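Long-range contacts in Methylcobalamin\: coenzyme M methyltransferase (Methanosarcina mazei, PDB 4AY7), which catalyses transfer of a methyl group from a methylated corrinoid to coenzyme M in methanogenesis, with zinc as cofactor in a TIM-barrel fold: residues 42-46 with 99-103; 66-71 with 140-144; 106-112 with 162-166; 120-125 with 190-195; 287-292 with 318-324. One frame throughout, in Å; residues are numbered along the deposited sequence. Where two conformers were deposited one is given.

Contact 1. Residues 42-46 with 99-103; sequences VELMD and TKNRQ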
# COMPACT_ATOMS: atom_id res chain seq x y z
N VAL A 42 8.02 -12.00 10.59
CA VAL A 42 8.84 -12.32 11.75
C VAL A 42 9.93 -13.31 11.40
O VAL A 42 11.01 -13.18 11.93
CB VAL A 42 7.98 -12.82 12.94
CG1 VAL A 42 8.84 -13.24 14.14
CG2 VAL A 42 6.96 -11.76 13.34
N GLU A 43 9.66 -14.31 10.56
CA GLU A 43 10.68 -15.31 10.16
C GLU A 43 11.92 -14.59 9.61
O GLU A 43 13.07 -14.94 9.96
CB GLU A 43 10.15 -16.34 9.18
CG GLU A 43 11.23 -17.35 8.68
CD GLU A 43 10.70 -18.60 7.94
OE1 GLU A 43 9.45 -18.83 7.78
OE2 GLU A 43 11.59 -19.40 7.52
N LEU A 44 11.70 -13.57 8.80
CA LEU A 44 12.80 -12.84 8.13
C LEU A 44 13.42 -11.83 9.11
O LEU A 44 14.66 -11.67 9.16
CB LEU A 44 12.35 -12.19 6.82
CG LEU A 44 12.09 -13.24 5.72
CD1 LEU A 44 11.71 -12.57 4.42
CD2 LEU A 44 13.28 -14.22 5.57
N MET A 45 12.59 -11.25 9.99
CA MET A 45 13.14 -10.37 11.05
C MET A 45 14.19 -11.16 11.82
O MET A 45 15.25 -10.64 12.05
CB MET A 45 12.09 -9.90 12.05
CG MET A 45 11.05 -8.97 11.44
SD MET A 45 9.82 -8.69 12.72
CE MET A 45 8.36 -8.16 11.76
N ASP A 46 13.83 -12.37 12.22
CA ASP A 46 14.76 -13.27 12.95
C ASP A 46 16.02 -13.64 12.14
O ASP A 46 17.11 -13.53 12.67
CB ASP A 46 14.00 -14.53 13.41
CG ASP A 46 13.11 -14.25 14.62
OD1 ASP A 46 13.08 -13.09 15.11
OD2 ASP A 46 12.45 -15.16 15.12
N THR A 99 5.39 -3.56 18.48
CA THR A 99 6.27 -4.66 18.90
C THR A 99 6.62 -5.48 17.69
O THR A 99 6.20 -5.23 16.51
CB THR A 99 5.52 -5.64 19.82
OG1 THR A 99 4.46 -6.26 19.06
CG2 THR A 99 4.95 -4.95 21.06
N LYS A 100 7.41 -6.53 17.97
CA LYS A 100 7.82 -7.39 16.94
C LYS A 100 6.66 -7.88 16.03
O LYS A 100 6.86 -8.07 14.84
CB LYS A 100 8.59 -8.59 17.52
CG LYS A 100 9.58 -9.17 16.53
CD LYS A 100 10.22 -10.39 17.15
CE LYS A 100 11.10 -11.06 16.16
NZ LYS A 100 11.74 -12.23 16.85
N ASN A 101 5.45 -8.08 16.53
CA ASN A 101 4.39 -8.46 15.59
C ASN A 101 3.12 -7.56 15.58
O ASN A 101 2.11 -7.94 15.03
CB ASN A 101 4.04 -9.92 15.75
CG ASN A 101 3.40 -10.22 17.04
OD1 ASN A 101 3.91 -9.84 18.10
ND2 ASN A 101 2.29 -10.93 17.00
N ARG A 102 3.21 -6.35 16.15
CA ARG A 102 2.09 -5.45 16.28
C ARG A 102 2.61 -4.16 15.62
O ARG A 102 3.59 -3.61 16.10
CB ARG A 102 1.84 -5.21 17.77
CG ARG A 102 0.44 -4.79 18.19
CD ARG A 102 0.28 -4.84 19.72
NE ARG A 102 0.94 -3.66 20.25
CZ ARG A 102 1.49 -3.52 21.46
NH1 ARG A 102 1.47 -4.52 22.38
NH2 ARG A 102 2.11 -2.37 21.74
N GLN A 103 1.98 -3.75 14.52
CA GLN A 103 2.44 -2.61 13.70
C GLN A 103 2.28 -1.31 14.51
O GLN A 103 1.45 -1.26 15.36
CB GLN A 103 1.61 -2.46 12.39
CG GLN A 103 2.02 -3.45 11.40
CD GLN A 103 1.25 -3.34 10.11
OE1 GLN A 103 0.02 -3.57 10.08
NE2 GLN A 103 1.96 -2.99 9.02
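Lys-100 stretches its aliphatic chain across Val-42 and Met-45 and ends at the carboxylate of Asp-46. All four of its torsions lie in t wells, so the extended side chain spans the gap between a loop and a helix whose nearest CA atoms, Val-42 CA and Asn-101 CA, are 7.0 Å apart. Along the way Lys-100 CE lies 3.7 Å from Val-42 CG1, and Lys-100 CG lies 3.8 Å from Met-45 SD. The terminal Lys-100 NZ then donates to Asp-46 OD1 at 2.4 Å, a salt bridge with an unusually short hydrogen bond. Met-45 also brings its CE to 3.4 Å from Lys-100 O, a carbonyl that the contact covers without supplying a partner. Asn-101 adds a looser touch, its CB lying 4.2 Å from Val-42 CG2. The loop owes its shape to a type I turn from Thr-99 to Arg-102 and to an ST turn, in which Thr-99 OG1 accepts from Asn-101 N at 3.3 Å. Within the fold, residues 99-103 connect the antiparallel strands 94-96 and 105-108, and the contact sets this connection against helix 42-48. Gln-103, a coenzyme M-binding residue like Gln-38, which it touches, closes the segment. On the helix, Met-45 reaches Trp-52, and both Met-45 and Leu-44 pack on Leu-65 of helix 59-71.

Contact 2. Residues 66-71 with 140-144; sequences ALANHE and IREKV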
# COMPACT_ATOMS: atom_id res chain seq x y z
N ALA A 66 13.50 -5.40 4.08
CA ALA A 66 12.78 -5.32 2.78
C ALA A 66 13.40 -6.22 1.72
O ALA A 66 12.73 -6.94 0.92
CB ALA A 66 12.80 -3.90 2.24
N LEU A 67 14.72 -6.15 1.70
CA LEU A 67 15.46 -6.87 0.72
C LEU A 67 15.30 -8.36 0.99
O LEU A 67 15.33 -9.15 0.06
CB LEU A 67 16.94 -6.51 0.73
CG LEU A 67 17.31 -5.19 0.06
CD1 LEU A 67 17.63 -5.31 -1.44
CD2 LEU A 67 16.14 -4.25 0.20
N ALA A 68 15.14 -8.72 2.27
CA ALA A 68 15.08 -10.11 2.68
C ALA A 68 13.83 -10.77 2.11
O ALA A 68 13.93 -11.95 1.72
CB ALA A 68 15.17 -10.26 4.22
N ASN A 69 12.70 -10.04 2.04
CA ASN A 69 11.48 -10.58 1.45
C ASN A 69 11.41 -10.27 -0.06
O ASN A 69 10.29 -10.08 -0.64
CB ASN A 69 10.18 -10.08 2.15
CG ASN A 69 8.98 -11.01 1.88
OD1 ASN A 69 9.10 -11.92 1.04
ND2 ASN A 69 7.85 -10.83 2.59
N HIS A 70 12.61 -10.14 -0.64
CA HIS A 70 12.82 -10.10 -2.06
C HIS A 70 13.80 -11.20 -2.38
O HIS A 70 13.55 -12.06 -3.23
CB HIS A 70 13.36 -8.73 -2.49
CG HIS A 70 13.92 -8.73 -3.87
ND1 HIS A 70 13.18 -9.08 -4.95
CD2 HIS A 70 15.20 -8.45 -4.33
CE1 HIS A 70 13.96 -9.03 -6.05
NE2 HIS A 70 15.19 -8.64 -5.68
N GLU A 71 14.93 -11.17 -1.72
CA GLU A 71 16.00 -12.10 -2.00
C GLU A 71 15.71 -13.56 -1.53
O GLU A 71 16.04 -14.48 -2.23
CB GLU A 71 17.35 -11.50 -1.55
CG GLU A 71 17.69 -10.29 -2.46
CD GLU A 71 19.04 -9.60 -2.20
OE1 GLU A 71 19.84 -10.10 -1.38
OE2 GLU A 71 19.29 -8.53 -2.84
N ILE A 140 18.28 0.49 -0.74
CA ILE A 140 17.68 -0.60 -1.59
C ILE A 140 18.10 -0.48 -3.07
O ILE A 140 18.69 -1.39 -3.61
CB ILE A 140 16.15 -0.62 -1.47
CG1 ILE A 140 15.79 -1.04 -0.04
CG2 ILE A 140 15.50 -1.50 -2.59
CD1 ILE A 140 14.32 -0.77 0.32
N ARG A 141 17.92 0.71 -3.65
CA ARG A 141 18.35 0.96 -5.01
C ARG A 141 19.81 0.63 -5.24
O ARG A 141 20.16 -0.00 -6.23
CB ARG A 141 18.10 2.41 -5.44
CG ARG A 141 18.56 2.68 -6.87
CD ARG A 141 17.82 1.85 -7.94
NE ARG A 141 16.39 2.18 -7.99
CZ ARG A 141 15.40 1.32 -8.33
NH1 ARG A 141 15.65 0.03 -8.57
NH2 ARG A 141 14.13 1.74 -8.39
N GLU A 142 20.67 1.04 -4.34
CA GLU A 142 22.07 0.79 -4.55
C GLU A 142 22.35 -0.69 -4.55
O GLU A 142 23.22 -1.13 -5.25
CB GLU A 142 22.93 1.50 -3.47
CG GLU A 142 24.41 1.30 -3.71
CD GLU A 142 25.29 2.27 -2.91
OE1 GLU A 142 24.82 2.89 -1.88
OE2 GLU A 142 26.47 2.39 -3.32
N LYS A 143 21.64 -1.45 -3.73
CA LYS A 143 21.91 -2.89 -3.62
C LYS A 143 21.32 -3.69 -4.78
O LYS A 143 21.96 -4.61 -5.29
CB LYS A 143 21.36 -3.51 -2.36
CG LYS A 143 22.22 -4.69 -1.95
CD LYS A 143 21.43 -5.96 -1.72
CE LYS A 143 22.39 -7.11 -1.34
NZ LYS A 143 21.71 -7.92 -0.28
N VAL A 144 20.08 -3.42 -5.13
CA VAL A 144 19.44 -4.21 -6.19
C VAL A 144 19.66 -3.69 -7.62
O VAL A 144 19.44 -4.43 -8.60
CB VAL A 144 17.93 -4.31 -5.97
CG1 VAL A 144 17.68 -4.93 -4.63
CG2 VAL A 144 17.22 -2.95 -6.16
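This is a helix-helix packing contact on the outer layer of the TIM barrel, between the C-terminal ends of helices 59-71 and 130-144. Helix 59-71 leads toward the first barrel strand, 78-80, whereas helix 130-144 belongs to the crossover from that strand to its parallel neighbour 150-155. The two short segments run in roughly the same direction, with a crossing angle of -32° and an axis separation of 11.6 Å, so side chains do the bridging. Leu-67 is the main one. Its CD2 comes within 3.2 Å of Ile-140 CG1 and its CD1 within 3.2 Å of Val-144 CG1, both tight approaches, so the leucine spans two residues one helical turn apart. Ala-66 CB continues the apolar patch, 4.0 Å from Ile-140 CD1. Beneath it lies the barrel wall, where Ala-66, Leu-67 and Ile-140 all meet Val-78. His-70 borders Val-144 more loosely, with CD2 4.3 Å from Val-144 CG1, while its ND1 is hydrogen-bonded to Leu-75 O. At the solvent margin Lys-143 runs its CD past Leu-67 CD1 at 3.9 Å, and Lys-143 NZ donates to Glu-71 OE1 at 3.1 Å. Hydrophobic burial next to the barrel strand therefore accounts for most of the interface, and one salt bridge between exposed residues ties the two helices together along its rim.

Contact 3. Residues 106-112 with 162-166; sequences VTGHPYP and SDLVS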
# COMPACT_ATOMS: atom_id res chain seq x y z
N VAL A 106 -1.54 5.01 15.34
CA VAL A 106 -1.75 6.39 15.88
C VAL A 106 -2.50 6.41 17.17
O VAL A 106 -3.65 5.94 17.23
CB VAL A 106 -2.48 7.29 14.88
CG1 VAL A 106 -2.60 8.70 15.48
CG2 VAL A 106 -1.75 7.29 13.55
N THR A 107 -1.92 7.05 18.19
CA THR A 107 -2.60 7.27 19.45
C THR A 107 -3.00 8.69 19.76
O THR A 107 -3.89 8.89 20.54
CB THR A 107 -1.79 6.76 20.65
OG1 THR A 107 -0.55 7.51 20.81
CG2 THR A 107 -1.58 5.26 20.48
N GLY A 108 -2.31 9.64 19.16
CA GLY A 108 -2.57 11.07 19.37
C GLY A 108 -2.76 11.76 18.05
O GLY A 108 -1.94 11.62 17.11
N HIS A 109 -3.81 12.58 18.00
CA HIS A 109 -4.23 13.33 16.79
C HIS A 109 -4.03 14.84 17.03
O HIS A 109 -4.42 15.35 18.07
CB HIS A 109 -5.71 13.03 16.58
CG HIS A 109 -6.02 11.53 16.49
ND1 HIS A 109 -5.78 10.81 15.38
CD2 HIS A 109 -6.59 10.64 17.44
CE1 HIS A 109 -6.12 9.51 15.61
NE2 HIS A 109 -6.59 9.41 16.88
N PRO A 110 -3.33 15.53 16.13
CA PRO A 110 -2.96 16.89 16.39
C PRO A 110 -4.11 17.92 16.35
O PRO A 110 -4.02 18.97 17.04
CB PRO A 110 -1.85 17.16 15.36
CG PRO A 110 -2.18 16.23 14.17
CD PRO A 110 -2.71 15.00 14.89
N TYR A 111 -5.21 17.62 15.67
CA TYR A 111 -6.33 18.58 15.43
C TYR A 111 -7.67 17.94 15.68
O TYR A 111 -8.55 17.96 14.80
CB TYR A 111 -6.27 19.09 13.97
CG TYR A 111 -5.01 19.80 13.76
CD1 TYR A 111 -4.79 21.01 14.39
CD2 TYR A 111 -3.97 19.24 13.01
CE1 TYR A 111 -3.60 21.68 14.26
CE2 TYR A 111 -2.74 19.92 12.89
CZ TYR A 111 -2.59 21.11 13.53
OH TYR A 111 -1.42 21.84 13.50
N PRO A 112 -7.87 17.40 16.86
CA PRO A 112 -9.13 16.72 17.19
C PRO A 112 -10.38 17.55 17.33
O PRO A 112 -11.47 17.04 17.15
CB PRO A 112 -8.82 16.03 18.55
CG PRO A 112 -7.80 16.82 19.16
CD PRO A 112 -6.97 17.46 18.02
N SER A 162 -8.04 11.61 8.44
CA SER A 162 -8.68 10.99 9.60
C SER A 162 -7.75 10.95 10.80
O SER A 162 -8.18 11.21 11.96
CB SER A 162 -9.09 9.58 9.24
OG SER A 162 -9.82 9.02 10.30
N ASP A 163 -6.47 10.66 10.54
CA ASP A 163 -5.46 10.70 11.64
C ASP A 163 -5.11 12.12 12.12
O ASP A 163 -4.78 12.29 13.35
CB ASP A 163 -4.19 9.94 11.28
CG ASP A 163 -4.41 8.41 11.21
OD1 ASP A 163 -5.29 7.83 11.92
OD2 ASP A 163 -3.60 7.78 10.54
N LEU A 164 -5.30 13.16 11.27
CA LEU A 164 -5.01 14.52 11.72
C LEU A 164 -6.03 14.90 12.77
O LEU A 164 -5.72 15.63 13.71
CB LEU A 164 -5.10 15.51 10.58
CG LEU A 164 -3.99 15.41 9.58
CD1 LEU A 164 -4.21 16.40 8.44
CD2 LEU A 164 -2.62 15.54 10.19
N VAL A 165 -7.28 14.45 12.59
CA VAL A 165 -8.40 14.94 13.39
C VAL A 165 -9.06 13.91 14.31
O VAL A 165 -9.93 14.26 15.11
CB VAL A 165 -9.46 15.63 12.47
CG1 VAL A 165 -8.76 16.65 11.55
CG2 VAL A 165 -10.22 14.64 11.63
N SER A 166 -8.63 12.66 14.23
CA SER A 166 -9.28 11.51 14.92
C SER A 166 -10.41 10.95 13.98
O SER A 166 -11.12 11.68 13.29
CB SER A 166 -9.80 11.88 16.33
OG SER A 166 -11.10 12.52 16.32
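Residues 106-112 run from the end of strand 105-108 into a loop that crosses the C-terminal end of helix 157-165, approaching closely at two points: His-109 CA is 5.3 Å from Leu-164 CA, and Pro-112 CA is 4.3 Å from Val-165 CA. A classic beta bulge, Thr-107 and Gly-108 facing Glu-94, ends the strand. Just after the helix, Ser-166 has a positive phi that turns the chain into helix 167-176, which its side chain N-caps. Tyr-111 N donates to Leu-164 O at 2.8 Å, and Pro-112 CA makes a CA-H...O contact with Val-165 O at 3.3 Å. Among the side chains, His-109 does most: its ND1 donates to Asp-163 O at 2.7 Å, while Ser-166 CA sits over the ring face, 3.6 Å from the centroid, as a CH-pi contact. Pro-110 CG packs 4.1 Å from Leu-164 CD2, and Val-106 CG2 lies 3.6 Å from Asp-163 OD2. The crossing loop thus supplies, through one imidazole and one amide, donors for carbonyls of the last helical turn.

Contact 4. Residues 120-125 with 190-195; sequences VPADLL and EASIIY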
# COMPACT_ATOMS: atom_id res chain seq x y z
N VAL A 120 0.39 22.12 6.01
CA VAL A 120 1.51 21.27 5.78
C VAL A 120 2.76 22.05 6.15
O VAL A 120 3.04 23.04 5.52
CB VAL A 120 1.57 20.88 4.33
CG1 VAL A 120 2.74 19.94 4.10
CG2 VAL A 120 0.26 20.23 3.93
N PRO A 121 3.54 21.55 7.09
CA PRO A 121 4.78 22.22 7.46
C PRO A 121 5.80 22.36 6.33
O PRO A 121 5.89 21.49 5.48
CB PRO A 121 5.30 21.40 8.67
CG PRO A 121 4.47 20.14 8.73
CD PRO A 121 3.48 20.17 7.60
N ALA A 122 6.49 23.51 6.26
CA ALA A 122 7.34 23.81 5.15
C ALA A 122 8.46 22.81 5.09
O ALA A 122 8.99 22.51 4.00
CB ALA A 122 7.90 25.22 5.22
N ASP A 123 8.78 22.21 6.22
CA ASP A 123 9.87 21.28 6.25
C ASP A 123 9.43 19.83 6.49
O ASP A 123 10.18 19.03 7.09
CB ASP A 123 10.86 21.69 7.33
CG ASP A 123 10.24 21.62 8.73
OD1 ASP A 123 8.98 21.59 8.87
OD2 ASP A 123 11.00 21.60 9.70
N LEU A 124 8.21 19.53 6.03
CA LEU A 124 7.60 18.19 6.16
C LEU A 124 8.64 17.08 5.94
O LEU A 124 8.74 16.15 6.72
CB LEU A 124 6.52 18.02 5.10
CG LEU A 124 5.76 16.69 5.21
CD1 LEU A 124 5.06 16.58 6.54
CD2 LEU A 124 4.77 16.61 4.05
N LEU A 125 9.43 17.20 4.88
CA LEU A 125 10.31 16.07 4.49
C LEU A 125 11.48 15.78 5.45
O LEU A 125 12.12 14.73 5.39
CB LEU A 125 10.77 16.27 3.05
CG LEU A 125 9.70 16.17 1.92
CD1 LEU A 125 10.41 16.34 0.58
CD2 LEU A 125 8.79 14.89 1.87
N GLU A 190 -2.44 17.34 0.12
CA GLU A 190 -1.28 18.10 -0.20
C GLU A 190 -0.03 17.42 0.40
O GLU A 190 0.99 17.30 -0.24
CB GLU A 190 -1.45 19.52 0.37
CG GLU A 190 -0.28 20.46 0.24
CD GLU A 190 -0.59 21.86 0.84
OE1 GLU A 190 -1.75 22.37 0.65
OE2 GLU A 190 0.33 22.46 1.51
N ALA A 191 -0.12 17.08 1.67
CA ALA A 191 1.01 16.44 2.37
C ALA A 191 1.31 15.11 1.68
O ALA A 191 2.47 14.73 1.51
CB ALA A 191 0.69 16.20 3.89
N SER A 192 0.28 14.39 1.32
CA SER A 192 0.43 13.04 0.68
C SER A 192 1.21 13.14 -0.62
O SER A 192 2.12 12.35 -0.88
CB SER A 192 -0.96 12.39 0.47
OG SER A 192 -1.44 11.94 1.75
N ILE A 193 0.90 14.14 -1.42
CA ILE A 193 1.52 14.28 -2.74
C ILE A 193 3.00 14.63 -2.54
O ILE A 193 3.91 14.07 -3.21
CB ILE A 193 0.80 15.38 -3.53
CG1 ILE A 193 -0.55 14.87 -3.91
CG2 ILE A 193 1.66 15.86 -4.67
CD1 ILE A 193 -1.46 15.96 -4.41
N ILE A 194 3.25 15.53 -1.60
CA ILE A 194 4.64 15.95 -1.30
C ILE A 194 5.50 14.73 -0.91
O ILE A 194 6.63 14.58 -1.38
CB ILE A 194 4.71 17.02 -0.21
CG1 ILE A 194 4.13 18.37 -0.71
CG2 ILE A 194 6.17 17.18 0.30
CD1 ILE A 194 3.73 19.39 0.35
N TYR A 195 5.01 13.92 -0.00
CA TYR A 195 5.77 12.73 0.49
C TYR A 195 5.92 11.70 -0.62
O TYR A 195 7.01 11.18 -0.86
CB TYR A 195 5.03 12.12 1.66
CG TYR A 195 5.64 10.84 2.24
CD1 TYR A 195 7.01 10.67 2.33
CD2 TYR A 195 4.82 9.83 2.70
CE1 TYR A 195 7.57 9.51 2.87
CE2 TYR A 195 5.35 8.67 3.31
CZ TYR A 195 6.74 8.51 3.37
OH TYR A 195 7.29 7.38 3.89
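Val-120 opens the segment with its side chain toward helix 178-202: CG2 lies 3.3 Å from Glu-190 OE2 and 4.1 Å from Ala-191 CB, while CG1 reaches Ile-194 CD1 at 3.9 Å. One valine thereby covers the surface of a full helical turn, against both the aliphatic residues and the carboxylate at their margin. The chain then swings outward in a type I turn from Pro-121 to Leu-124, held by the bond from Leu-124 N to Pro-121 O at 3.1 Å, so Pro-121, Ala-122 and Asp-123 bulge away from the helix. Asp-123 turns instead to a salt bridge with Arg-127. Leu-124 brings the chain back: its CD2 fits between Ala-191 CB at 4.1 Å and Ile-194 CG2 at 4.0 Å. Leu-125, in the 3-10 segment that Leu-124 begins, extends the apolar patch along the helix, its CD2 lying 3.8 Å from Ile-194 CG2 and 4.0 Å from Tyr-195 CA. Contact is thus entirely by packing, with Ile-194 met by Val-120, Leu-124 and Leu-125. The loop runs from the strand 94-96 and 105-108 hairpin into helix 130-144, whose Ile-130 touches Leu-124, Leu-125 and Tyr-195. Met-91, just past helix 86-90, packs on both Leu-124 and Ala-191, and Ser-192 and Ile-193, which do not meet the loop, pack on Phe-235 of helix 221-238.

Contact 5. Residues 287-292 with 318-324; sequences RLVGNV and IDVLAPG. With MG (magnesium ion), chain D.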
# COMPACT_ATOMS: atom_id res chain seq x y z
N ARG A 287 -6.09 -1.61 -13.70
CA ARG A 287 -5.68 -2.99 -13.58
C ARG A 287 -5.88 -3.48 -12.18
O ARG A 287 -6.04 -2.69 -11.24
CB ARG A 287 -4.24 -3.14 -14.00
CG ARG A 287 -3.99 -3.47 -15.45
CD ARG A 287 -4.61 -2.43 -16.39
NE ARG A 287 -4.13 -1.09 -16.17
CZ ARG A 287 -4.76 0.03 -16.50
NH1 ARG A 287 -5.89 0.03 -17.18
NH2 ARG A 287 -4.24 1.22 -16.22
N LEU A 288 -5.87 -4.80 -12.00
CA LEU A 288 -6.19 -5.41 -10.71
C LEU A 288 -4.99 -6.16 -10.11
O LEU A 288 -4.29 -6.93 -10.78
CB LEU A 288 -7.42 -6.31 -10.79
CG LEU A 288 -8.13 -6.69 -9.51
CD1 LEU A 288 -8.71 -5.48 -8.79
CD2 LEU A 288 -9.21 -7.78 -9.74
N VAL A 289 -4.69 -5.83 -8.86
CA VAL A 289 -3.55 -6.37 -8.15
C VAL A 289 -4.12 -7.16 -6.97
O VAL A 289 -4.96 -6.69 -6.24
CB VAL A 289 -2.63 -5.28 -7.62
CG1 VAL A 289 -1.47 -5.92 -6.85
CG2 VAL A 289 -2.18 -4.31 -8.76
N GLY A 290 -3.62 -8.37 -6.79
CA GLY A 290 -4.11 -9.22 -5.68
C GLY A 290 -4.09 -10.68 -6.04
O GLY A 290 -3.32 -11.05 -6.89
N ASN A 291 -4.94 -11.52 -5.43
CA ASN A 291 -5.88 -11.18 -4.35
C ASN A 291 -5.87 -12.23 -3.23
O ASN A 291 -6.94 -12.56 -2.65
CB ASN A 291 -7.29 -11.08 -4.92
CG ASN A 291 -7.72 -12.37 -5.56
OD1 ASN A 291 -6.93 -13.31 -5.67
ND2 ASN A 291 -8.96 -12.43 -6.02
N VAL A 292 -4.71 -12.81 -2.96
CA VAL A 292 -4.69 -14.01 -2.18
C VAL A 292 -4.83 -13.59 -0.70
O VAL A 292 -4.12 -12.67 -0.22
CB VAL A 292 -3.43 -14.92 -2.47
CG1 VAL A 292 -3.50 -16.19 -1.59
CG2 VAL A 292 -3.35 -15.30 -3.98
N ILE A 318 -6.04 -11.57 -13.11
CA ILE A 318 -5.28 -10.65 -12.29
C ILE A 318 -4.09 -10.12 -13.05
O ILE A 318 -3.49 -10.84 -13.85
CB ILE A 318 -4.84 -11.34 -10.98
CG1 ILE A 318 -4.74 -10.32 -9.88
CG2 ILE A 318 -3.51 -12.14 -11.13
CD1 ILE A 318 -6.11 -9.88 -9.31
N ASP A 319 -3.79 -8.84 -12.89
CA ASP A 319 -2.73 -8.21 -13.60
C ASP A 319 -1.38 -8.31 -12.95
O ASP A 319 -0.34 -8.33 -13.62
CB ASP A 319 -3.12 -6.78 -13.89
CG ASP A 319 -4.41 -6.70 -14.69
OD1 ASP A 319 -4.35 -7.14 -15.84
OD2 ASP A 319 -5.48 -6.33 -14.18
N VAL A 320 -1.39 -8.28 -11.64
CA VAL A 320 -0.22 -8.43 -10.78
C VAL A 320 -0.62 -9.37 -9.63
O VAL A 320 -1.58 -9.07 -8.88
CB VAL A 320 0.29 -7.12 -10.17
CG1 VAL A 320 1.36 -7.42 -9.10
CG2 VAL A 320 0.83 -6.15 -11.28
N LEU A 321 0.02 -10.53 -9.57
CA LEU A 321 -0.35 -11.53 -8.53
C LEU A 321 0.28 -11.09 -7.23
O LEU A 321 1.51 -10.81 -7.16
CB LEU A 321 0.13 -12.89 -8.89
CG LEU A 321 -0.07 -14.06 -7.92
CD1 LEU A 321 -1.56 -14.21 -7.70
CD2 LEU A 321 0.60 -15.39 -8.30
N ALA A 322 -0.55 -11.01 -6.19
CA ALA A 322 -0.08 -10.44 -4.90
C ALA A 322 -0.99 -10.84 -3.75
O ALA A 322 -2.12 -11.22 -3.99
CB ALA A 322 0.02 -8.90 -5.00
N PRO A 323 -0.53 -10.64 -2.47
CA PRO A 323 -1.40 -10.79 -1.32
C PRO A 323 -2.57 -9.79 -1.43
O PRO A 323 -2.40 -8.67 -1.92
CB PRO A 323 -0.49 -10.46 -0.14
CG PRO A 323 0.89 -10.77 -0.66
CD PRO A 323 0.86 -10.34 -2.07
N GLY A 324 -3.71 -10.13 -0.87
CA GLY A 324 -4.81 -9.23 -0.85
C GLY A 324 -4.64 -8.04 0.10
O GLY A 324 -5.20 -7.01 -0.13
MG MG D . -4.61 -7.93 -17.87
O HOH W 1 -3.58 -6.66 -3.30
O HOH W 2 -2.68 -8.49 -18.14
O HOH W 3 -5.61 -9.74 -17.60
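Asp-319, just before strand 320-323, takes the m rotamer; its OD2 accepts from Leu-288 N at 2.7 Å and its OD1 binds the magnesium ion at 2.2 Å, where two waters also coordinate. Lys-279 forms a salt bridge with OD2. Arg-287 starts toward Asp-319, CG to CG 3.3 Å, but p torsions at chi2 and chi3 lead its guanidinium away, and its NE is hydrogen-bonded to Leu-23 O. The t and p torsions of Ile-318 bring CD1 to 3.8 Å from Leu-288 CD2. Val-289, in t, puts CG1 3.9 Å from Val-320 CG1 and 3.8 Å from Ala-322 CB. Gly-290 has backbone angles that call for glycine and precedes a cis peptide to Asn-291, yet the parallel pairing persists: Gly-290 N to Val-320 O, 3.0 Å; Ala-322 N to Gly-290 O, 2.9 Å; Gly-324 N to Val-292 O, 2.7 Å. Strand 287-292 lies between 265-267 and 320-323 in the TIM barrel. Val-289 and Val-320 pack on helix 15-24, Leu-288 and Ile-318 on helix 275-282, and Gly-324 leads directly into the zinc ligand Cys-325.

Overall arrangement
Contact 5 is the buried one, a barrel strand pair held by backbone hydrogen bonds between two metal sites, whereas the other four involve helices, loops and the hairpin strand outside the barrel sheet. Contacts 2, 3 and 4 are partly buried and contact 1 lies at the surface. Contacts 1 and 2 touch, Leu-44 CD1 resting 3.6 Å from Asn-69 CA, and both pair apolar packing with one lysine-carboxylate salt bridge. Contact 1 ends where the hairpin strand of contact 3 begins. The segments of contacts 3 and 4 alternate along the chain, with centres about 17 Å apart, yet contact 4 relies on aliphatic packing where contact 3 uses helix-end carbonyls. Both lie across the chain's centre from contact 5.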